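Local coordinates for SCO family protein (Aquifex aeolicus, PDB 3ME7) that probably binds copper through its thioredoxin-like SCO domain and takes part in electron transfer or copper delivery at the membrane, at residues V7-F21 with K96-L109. Numbering follows the deposited sequence.
Sequences VPGDITLVDSYGNEF and KVVKAKTSEDLFKL. With SO4 (sulfate ion), chain C.
Strand 12-15 pairs antiparallel with strand 96-100, L13 to D15 facing A100 to V98. V14 and K99 form the hydrogen-bonded pair: V14 N gives to K99 O and K99 N to V14 O, both at 2.9 Å. Two residues along, K101 N gives to T12 O, and CA-H...O contacts flank the V14-K99 pair, L13 CA to K99 O and V98 CA to V14 O. D105, in the first turn of helix 103-109, ties that helix to the same strand. Its OD1 takes T12 N at 2.9 Å in an almost straight bond (174°) from well above the carboxylate plane, while OD2 offers its anti lone pair to T102 N in a capping box. Water 1 links D105 OD1, D10 O and T12 OG1. An alanine in place of D105 would probably leave T12 N and T102 N without these acceptors and make the start of the helix less firmly fixed to the strand. In this thioredoxin-like SCO domain, strand 12-15 lies in the mixed sheet between strands 20-22 and 95-100, and helix 103-112 follows the latter directly. On one apolar face of the sheet, L13 CD2 meets V98 CG2 at 4.1 Å and V98 CG1 lies at the edge of the F21 ring. Beyond the strand, I11 CD1 rests on L109 CB at 4.0 Å, and V7 CG1 touches L109 CD1 at 3.6 Å. Two salt bridges lie nearer the surface, the first tentative. In one of its two conformers, K108, bent at chi3 (77°), brings NZ over the D10 carboxylate, 3.0 Å from OD1; K101 NZ approaches E20 OE1 to 2.7 Å, likewise from above the plane. Waters 2 and 3 give to D15 OD2 and take from K96 NZ (weakly for water 3); K96 NZ also bonds K93 O.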
ATOM      1  N   VAL A   7      -6.990  -4.331   9.002  1.00 10.96           N
ATOM      2  CA  VAL A   7      -5.860  -3.487   9.389  1.00 10.89           C
ATOM      3  C   VAL A   7      -6.353  -2.478  10.444  1.00 11.29           C
ATOM      4  O   VAL A   7      -7.341  -1.777  10.207  1.00 12.28           O
ATOM      5  CB  VAL A   7      -5.219  -2.757   8.178  1.00 10.38           C
ATOM      6  CG1 VAL A   7      -3.954  -2.023   8.625  1.00 10.59           C
ATOM      7  CG2 VAL A   7      -4.835  -3.759   7.083  1.00  9.45           C
ATOM      8  N   PRO A   8      -5.691  -2.415  11.620  1.00 11.11           N
ATOM      9  CA  PRO A   8      -6.136  -1.511  12.686  1.00 11.02           C
ATOM     10  C   PRO A   8      -6.292  -0.078  12.202  1.00 11.39           C
ATOM     11  O   PRO A   8      -5.381   0.486  11.584  1.00 11.24           O
ATOM     12  CB  PRO A   8      -5.014  -1.617  13.735  1.00 11.09           C
ATOM     13  CG  PRO A   8      -4.509  -3.015  13.554  1.00 11.47           C
ATOM     14  CD  PRO A   8      -4.557  -3.247  12.055  1.00 10.80           C
ATOM     15  N   GLY A   9      -7.438   0.516  12.497  1.00 11.74           N
ATOM     16  CA  GLY A   9      -7.765   1.844  11.986  1.00 10.82           C
ATOM     17  C   GLY A   9      -7.063   2.984  12.710  1.00 11.12           C
ATOM     18  O   GLY A   9      -6.958   4.093  12.184  1.00 11.06           O
ATOM     19  N   ASP A  10      -6.569   2.710  13.916  1.00 11.21           N
ATOM     20  CA  ASP A  10      -5.937   3.759  14.697  1.00 13.25           C
ATOM     21  C   ASP A  10      -4.446   3.958  14.398  1.00 12.73           C
ATOM     22  O   ASP A  10      -3.810   4.817  15.021  1.00 13.83           O
ATOM     23  CB  ASP A  10      -6.172   3.550  16.205  1.00 16.40           C
ATOM     24  CG  ASP A  10      -5.660   2.208  16.711  1.00 22.05           C
ATOM     25  OD1 ASP A  10      -5.301   1.321  15.901  1.00 19.20           O
ATOM     26  OD2 ASP A  10      -5.638   2.027  17.949  1.00 19.78           O
ATOM     27  N   ILE A  11      -3.899   3.178  13.453  1.00 10.87           N
ATOM     28  CA  ILE A  11      -2.526   3.380  12.986  1.00 10.25           C
ATOM     29  C   ILE A  11      -2.377   4.812  12.467  1.00 10.80           C
ATOM     30  O   ILE A  11      -3.154   5.248  11.606  1.00 11.34           O
ATOM     31  CB  ILE A  11      -2.200   2.365  11.875  1.00 10.85           C
ATOM     32  CG1 ILE A  11      -2.037   0.985  12.510  1.00 13.42           C
ATOM     33  CG2 ILE A  11      -0.923   2.772  11.100  1.00 13.10           C
ATOM     34  CD1 ILE A  11      -2.075  -0.187  11.535  1.00 12.86           C
ATOM     35  N   THR A  12      -1.369   5.520  12.976  1.00  9.83           N
ATOM     36  CA  THR A  12      -1.090   6.874  12.537  1.00  9.89           C
ATOM     37  C   THR A  12      -0.008   6.850  11.468  1.00  9.15           C
ATOM     38  O   THR A  12       1.085   6.278  11.680  1.00  8.02           O
ATOM     39  CB  THR A  12      -0.672   7.783  13.712  1.00 10.68           C
ATOM     40  OG1 THR A  12      -1.742   7.855  14.672  1.00 13.40           O
ATOM     41  CG2 THR A  12      -0.373   9.199  13.198  1.00 11.36           C
ATOM     42  N   LEU A  13      -0.337   7.453  10.322  1.00  8.82           N
ATOM     43  CA  LEU A  13       0.566   7.630   9.193  1.00  9.08           C
ATOM     44  C   LEU A  13       0.832   9.114   8.987  1.00  9.39           C
ATOM     45  O   LEU A  13       0.043   9.964   9.411  1.00  9.19           O
ATOM     46  CB  LEU A  13      -0.071   7.027   7.933  1.00 10.20           C
ATOM     47  CG  LEU A  13      -0.470   5.553   8.039  1.00 11.15           C
ATOM     48  CD1 LEU A  13      -1.386   5.202   6.827  1.00 11.45           C
ATOM     49  CD2 LEU A  13       0.730   4.656   8.112  1.00 11.72           C
ATOM     50  N   VAL A  14       1.949   9.428   8.343  1.00  8.33           N
ATOM     51  CA  VAL A  14       2.331  10.799   8.016  1.00  8.53           C
ATOM     52  C   VAL A  14       2.709  10.785   6.534  1.00  8.99           C
ATOM     53  O   VAL A  14       3.604  10.006   6.117  1.00  8.37           O
ATOM     54  CB  VAL A  14       3.528  11.276   8.860  1.00  8.50           C
ATOM     55  CG1 VAL A  14       3.764  12.769   8.664  1.00 11.20           C
ATOM     56  CG2 VAL A  14       3.301  10.970  10.345  1.00 10.89           C
ATOM     57  N   ASP A  15       2.011  11.602   5.740  1.00  9.76           N
ATOM     58  CA  ASP A  15       2.318  11.680   4.315  1.00  9.83           C
ATOM     59  C   ASP A  15       3.560  12.526   4.028  1.00 10.29           C
ATOM     60  O   ASP A  15       4.149  13.102   4.936  1.00  9.21           O
ATOM     61  CB  ASP A  15       1.098  12.093   3.468  1.00  9.91           C
ATOM     62  CG  ASP A  15       0.763  13.548   3.577  1.00  9.50           C
ATOM     63  OD1 ASP A  15       1.593  14.331   4.062  1.00 10.57           O
ATOM     64  OD2 ASP A  15      -0.349  13.895   3.115  1.00 10.71           O
ATOM     65  N   SER A  16       3.962  12.578   2.760  1.00 10.88           N
ATOM     66  CA  SER A  16       5.228  13.209   2.392  1.00 11.15           C
ATOM     67  C   SER A  16       5.192  14.730   2.526  1.00 12.65           C
ATOM     68  O   SER A  16       6.229  15.386   2.397  1.00 14.00           O
ATOM     69  CB  SER A  16       5.617  12.823   0.964  1.00 11.58           C
ATOM     70  OG  SER A  16       4.565  13.133   0.061  1.00 12.30           O
ATOM     71  N   TYR A  17       4.009  15.283   2.772  1.00 13.24           N
ATOM     72  CA  TYR A  17       3.868  16.714   3.073  1.00 14.06           C
ATOM     73  C   TYR A  17       3.866  17.011   4.565  1.00 13.84           C
ATOM     74  O   TYR A  17       3.791  18.175   4.974  1.00 14.08           O
ATOM     75  CB  TYR A  17       2.597  17.282   2.438  1.00 15.52           C
ATOM     76  CG  TYR A  17       2.574  17.144   0.942  1.00 20.60           C
ATOM     77  CD1 TYR A  17       3.141  18.119   0.126  1.00 16.69           C
ATOM     78  CD2 TYR A  17       2.009  16.021   0.340  1.00 16.85           C
ATOM     79  CE1 TYR A  17       3.129  17.987  -1.262  1.00 20.78           C
ATOM     80  CE2 TYR A  17       1.997  15.875  -1.045  1.00 20.88           C
ATOM     81  CZ  TYR A  17       2.561  16.858  -1.837  1.00 17.12           C
ATOM     82  OH  TYR A  17       2.554  16.718  -3.202  1.00 21.20           O
ATOM     83  N   GLY A  18       3.941  15.956   5.372  1.00 12.94           N
ATOM     84  CA  GLY A  18       3.913  16.080   6.825  1.00 12.96           C
ATOM     85  C   GLY A  18       2.506  16.057   7.408  1.00 12.92           C
ATOM     86  O   GLY A  18       2.329  16.277   8.606  1.00 13.64           O
ATOM     87  N   ASN A  19       1.506  15.790   6.569  1.00 12.06           N
ATOM     88  CA  ASN A  19       0.127  15.649   7.061  1.00 12.22           C
ATOM     89  C   ASN A  19      -0.075  14.351   7.812  1.00 11.63           C
ATOM     90  O   ASN A  19       0.121  13.269   7.266  1.00 11.39           O
ATOM     91  CB  ASN A  19      -0.889  15.696   5.918  1.00 13.00           C
ATOM     92  CG  ASN A  19      -0.821  16.978   5.126  1.00 15.14           C
ATOM     93  OD1 ASN A  19      -0.884  18.077   5.693  1.00 14.47           O
ATOM     94  ND2 ASN A  19      -0.695  16.854   3.806  1.00 14.09           N
ATOM     95  N   GLU A  20      -0.487  14.465   9.063  1.00 12.03           N
ATOM     96  CA  GLU A  20      -0.725  13.293   9.890  1.00 12.37           C
ATOM     97  C   GLU A  20      -2.190  12.870   9.822  1.00 12.53           C
ATOM     98  O   GLU A  20      -3.092  13.712   9.856  1.00 13.11           O
ATOM     99  CB  GLU A  20      -0.384  13.644  11.328  1.00 13.86           C
ATOM    100  CG  GLU A  20       0.332  12.599  12.048  1.00 20.89           C
ATOM    101  CD  GLU A  20       0.925  13.125  13.325  1.00 14.78           C
ATOM    102  OE1 GLU A  20       2.009  13.749  13.297  1.00 20.52           O
ATOM    103  OE2 GLU A  20       0.278  12.910  14.343  1.00 20.47           O
ATOM    104  N   PHE A  21      -2.425  11.569   9.739  1.00 11.80           N
ATOM    105  CA  PHE A  21      -3.786  11.034   9.715  1.00 11.86           C
ATOM    106  C   PHE A  21      -3.804   9.602  10.234  1.00 11.96           C
ATOM    107  O   PHE A  21      -2.757   8.940  10.332  1.00 12.78           O
ATOM    108  CB  PHE A  21      -4.383  11.103   8.294  1.00 11.60           C
ATOM    109  CG  PHE A  21      -3.687  10.212   7.281  1.00 11.13           C
ATOM    110  CD1 PHE A  21      -2.504  10.625   6.643  1.00 11.71           C
ATOM    111  CD2 PHE A  21      -4.229   8.978   6.933  1.00 10.86           C
ATOM    112  CE1 PHE A  21      -1.865   9.804   5.705  1.00 12.32           C
ATOM    113  CE2 PHE A  21      -3.608   8.149   5.987  1.00 11.55           C
ATOM    114  CZ  PHE A  21      -2.412   8.568   5.374  1.00 10.92           C
ATOM    115  N   LYS A  96      -0.712   8.481  -2.120  1.00 10.41           N
ATOM    116  CA  LYS A  96       0.126   9.078  -1.089  1.00 10.57           C
ATOM    117  C   LYS A  96       1.383   8.263  -0.907  1.00  9.17           C
ATOM    118  O   LYS A  96       1.398   7.070  -1.213  1.00  8.28           O
ATOM    119  CB  LYS A  96      -0.622   9.140   0.240  1.00 11.71           C
ATOM    120  CG  LYS A  96      -1.928   9.917   0.191  1.00 17.73           C
ATOM    121  CD  LYS A  96      -2.524  10.021   1.580  1.00 13.77           C
ATOM    122  CE  LYS A  96      -4.005  10.307   1.535  1.00 17.71           C
ATOM    123  NZ  LYS A  96      -4.239  11.645   0.896  1.00 14.51           N
ATOM    124  N   VAL A  97       2.447   8.924  -0.449  1.00  8.49           N
ATOM    125  CA  VAL A  97       3.637   8.240   0.059  1.00  8.84           C
ATOM    126  C   VAL A  97       3.714   8.603   1.542  1.00  8.36           C
ATOM    127  O   VAL A  97       3.703   9.802   1.903  1.00  8.48           O
ATOM    128  CB  VAL A  97       4.914   8.669  -0.673  1.00  8.88           C
ATOM    129  CG1 VAL A  97       6.096   7.865  -0.157  1.00 10.54           C
ATOM    130  CG2 VAL A  97       4.778   8.482  -2.208  1.00 10.85           C
ATOM    131  N   VAL A  98       3.753   7.579   2.401  1.00  8.84           N
ATOM    132  CA  VAL A  98       3.614   7.790   3.842  1.00  7.51           C
ATOM    133  C   VAL A  98       4.629   6.980   4.611  1.00  6.26           C
ATOM    134  O   VAL A  98       5.179   6.003   4.080  1.00  7.00           O
ATOM    135  CB  VAL A  98       2.196   7.442   4.370  1.00  7.99           C
ATOM    136  CG1 VAL A  98       1.133   8.101   3.498  1.00  9.09           C
ATOM    137  CG2 VAL A  98       1.958   5.927   4.408  1.00  8.68           C
ATOM    138  N   LYS A  99       4.849   7.403   5.849  1.00  6.66           N
ATOM    139  CA  LYS A  99       5.581   6.594   6.840  1.00  7.02           C
ATOM    140  C   LYS A  99       4.681   6.419   8.058  1.00  8.55           C
ATOM    141  O   LYS A  99       3.753   7.202   8.272  1.00  8.60           O
ATOM    142  CB  LYS A  99       6.899   7.265   7.256  1.00  7.95           C
ATOM    143  CG  LYS A  99       6.708   8.654   7.877  1.00  7.56           C
ATOM    144  CD  LYS A  99       8.004   9.180   8.485  1.00  9.41           C
ATOM    145  CE  LYS A  99       8.291   8.493   9.823  1.00  8.41           C
ATOM    146  NZ  LYS A  99       9.597   8.948  10.381  1.00 10.47           N
ATOM    147  N   ALA A 100       4.966   5.407   8.868  1.00  8.98           N
ATOM    148  CA  ALA A 100       4.267   5.199  10.133  1.00 10.09           C
ATOM    149  C   ALA A 100       4.832   6.206  11.152  1.00  9.90           C
ATOM    150  O   ALA A 100       6.036   6.466  11.173  1.00 11.29           O
ATOM    151  CB  ALA A 100       4.496   3.765  10.612  1.00 11.11           C
ATOM    152  N   LYS A 101       3.964   6.765  11.993  1.00  9.37           N
ATOM    153  CA  LYS A 101       4.385   7.811  12.939  1.00  9.69           C
ATOM    154  C   LYS A 101       5.447   7.257  13.911  1.00  9.24           C
ATOM    155  O   LYS A 101       6.490   7.886  14.110  1.00 10.83           O
ATOM    156  CB  LYS A 101       3.156   8.358  13.680  1.00 10.79           C
ATOM    157  CG  LYS A 101       3.421   9.350  14.823  1.00 16.46           C
ATOM    158  CD  LYS A 101       3.745  10.703  14.312  1.00 13.78           C
ATOM    159  CE  LYS A 101       3.894  11.673  15.492  1.00 15.72           C
ATOM    160  NZ  LYS A 101       4.040  13.037  14.980  1.00 14.57           N
ATOM    161  N   THR A 102       5.166   6.099  14.507  1.00  7.64           N
ATOM    162  CA  THR A 102       6.112   5.433  15.421  1.00  7.46           C
ATOM    163  C   THR A 102       6.281   3.975  15.005  1.00  7.92           C
ATOM    164  O   THR A 102       5.549   3.464  14.146  1.00  7.24           O
ATOM    165  CB  THR A 102       5.612   5.419  16.886  1.00  7.48           C
ATOM    166  OG1 THR A 102       4.581   4.427  17.038  1.00 10.27           O
ATOM    167  CG2 THR A 102       5.060   6.807  17.307  1.00 10.26           C
ATOM    168  N   SER A 103       7.208   3.285  15.673  1.00  7.61           N
ATOM    169  CA  SER A 103       7.466   1.868  15.415  1.00  7.90           C
ATOM    170  C   SER A 103       6.237   1.025  15.738  1.00  8.72           C
ATOM    171  O   SER A 103       6.069  -0.033  15.151  1.00  8.77           O
ATOM    172  CB  SER A 103       8.651   1.393  16.260  1.00  7.15           C
ATOM    173  OG  SER A 103       8.381   1.521  17.641  1.00  7.58           O
ATOM    174  N   GLU A 104       5.393   1.470  16.678  1.00  8.05           N
ATOM    175  CA  GLU A 104       4.179   0.704  16.990  1.00  8.70           C
ATOM    176  C   GLU A 104       3.206   0.725  15.812  1.00  9.04           C
ATOM    177  O   GLU A 104       2.588  -0.292  15.475  1.00  9.79           O
ATOM    178  CB  GLU A 104       3.494   1.184  18.282  1.00  9.92           C
ATOM    179  CG  GLU A 104       2.166   0.479  18.525  1.00 14.52           C
ATOM    180  CD  GLU A 104       1.513   0.778  19.872  1.00 12.54           C
ATOM    181  OE1 GLU A 104       1.994   1.655  20.610  1.00 16.95           O
ATOM    182  OE2 GLU A 104       0.524   0.093  20.202  1.00 16.08           O
ATOM    183  N   ASP A 105       3.066   1.897  15.203  1.00  8.36           N
ATOM    184  CA  ASP A 105       2.207   2.040  14.014  1.00  8.32           C
ATOM    185  C   ASP A 105       2.722   1.124  12.901  1.00  8.07           C
ATOM    186  O   ASP A 105       1.940   0.444  12.216  1.00  8.89           O
ATOM    187  CB  ASP A 105       2.209   3.487  13.536  1.00  9.43           C
ATOM    188  CG  ASP A 105       1.556   4.424  14.521  1.00  8.55           C
ATOM    189  OD1 ASP A 105       0.368   4.242  14.854  1.00 10.11           O
ATOM    190  OD2 ASP A 105       2.271   5.324  15.001  1.00 10.69           O
ATOM    191  N   LEU A 106       4.048   1.107  12.750  1.00  7.93           N
ATOM    192  CA  LEU A 106       4.693   0.285  11.737  1.00  9.92           C
ATOM    193  C   LEU A 106       4.484  -1.192  11.983  1.00 11.47           C
ATOM    194  O   LEU A 106       4.060  -1.909  11.052  1.00 11.20           O
ATOM    195  CB  LEU A 106       6.182   0.618  11.630  1.00 11.31           C
ATOM    196  CG  LEU A 106       6.912  -0.225  10.572  1.00 13.76           C
ATOM    197  CD1 LEU A 106       6.289  -0.091   9.185  1.00 13.34           C
ATOM    198  CD2 LEU A 106       8.356   0.184  10.567  1.00 13.33           C
ATOM    199  N   PHE A 107       4.783  -1.664  13.202  1.00 12.21           N
ATOM    200  CA  PHE A 107       4.603  -3.090  13.646  0.50 13.37           C
ATOM    201  C   PHE A 107       3.230  -3.582  13.351  1.00 13.58           C
ATOM    202  O   PHE A 107       3.008  -4.689  12.857  1.00 14.91           O
ATOM    203  CB  PHE A 107       4.769  -3.241  15.187  0.50 13.55           C
ATOM    204  CG  PHE A 107       4.059  -4.479  15.788  0.50 14.12           C
ATOM    205  CD1 PHE A 107       4.472  -5.766  15.459  0.50 14.09           C
ATOM    206  CD2 PHE A 107       3.009  -4.346  16.694  0.50 13.60           C
ATOM    207  CE1 PHE A 107       3.853  -6.906  15.997  0.50 14.56           C
ATOM    208  CE2 PHE A 107       2.368  -5.489  17.244  0.50 14.34           C
ATOM    209  CZ  PHE A 107       2.793  -6.796  16.885  0.50 13.58           C
ATOM    210  N   LYS A 108       2.269  -2.743  13.775  1.00 12.86           N
ATOM    211  CA  LYS A 108       0.834  -3.062  13.706  0.50 13.95           C
ATOM    212  C   LYS A 108       0.410  -3.244  12.258  1.00 13.18           C
ATOM    213  O   LYS A 108      -0.316  -4.181  11.920  1.00 12.61           O
ATOM    214  CB  LYS A 108      -0.037  -1.970  14.353  0.50 15.86           C
ATOM    215  CG  LYS A 108      -0.236  -2.108  15.858  0.50 16.65           C
ATOM    216  CD  LYS A 108      -0.711  -0.797  16.473  0.50 17.74           C
ATOM    217  CE  LYS A 108      -2.185  -0.509  16.233  0.50 16.60           C
ATOM    218  NZ  LYS A 108      -2.645   0.648  17.077  0.50 18.94           N
ATOM    219  N   LEU A 109       0.891  -2.357  11.402  1.00 10.99           N
ATOM    220  CA  LEU A 109       0.555  -2.415   9.998  1.00 10.01           C
ATOM    221  C   LEU A 109       1.154  -3.665   9.346  1.00  8.23           C
ATOM    222  O   LEU A 109       0.440  -4.424   8.676  1.00  7.69           O
ATOM    223  CB  LEU A 109       1.043  -1.141   9.304  1.00 10.76           C
ATOM    224  CG  LEU A 109       0.792  -0.999   7.803  1.00  9.52           C
ATOM    225  CD1 LEU A 109      -0.646  -1.294   7.466  1.00 11.69           C
ATOM    226  CD2 LEU A 109       1.214   0.397   7.354  1.00 11.77           C
TER
HETATM  227  S   SO4 C 501      10.456  12.765  10.692  1.00 15.65           S
HETATM  228  O1  SO4 C 501       9.867  11.582  10.076  1.00 20.24           O
HETATM  229  O2  SO4 C 501       9.453  13.432  11.508  1.00 21.51           O
HETATM  230  O3  SO4 C 501      11.612  12.377  11.506  1.00 20.02           O
HETATM  231  O4  SO4 C 501      10.883  13.692   9.643  1.00 19.97           O
HETATM  232  O   HOH W   1      -1.337   5.947  16.509  1.00 23.03           O
HETATM  233  O   HOH W   2      -1.942  13.505   0.907  1.00 22.59           O
HETATM  234  O   HOH W   3      -2.906  12.731   3.574  1.00 27.50           O
HETATM  235  O   HOH W   4       1.956  11.855  -0.117  1.00 11.73           O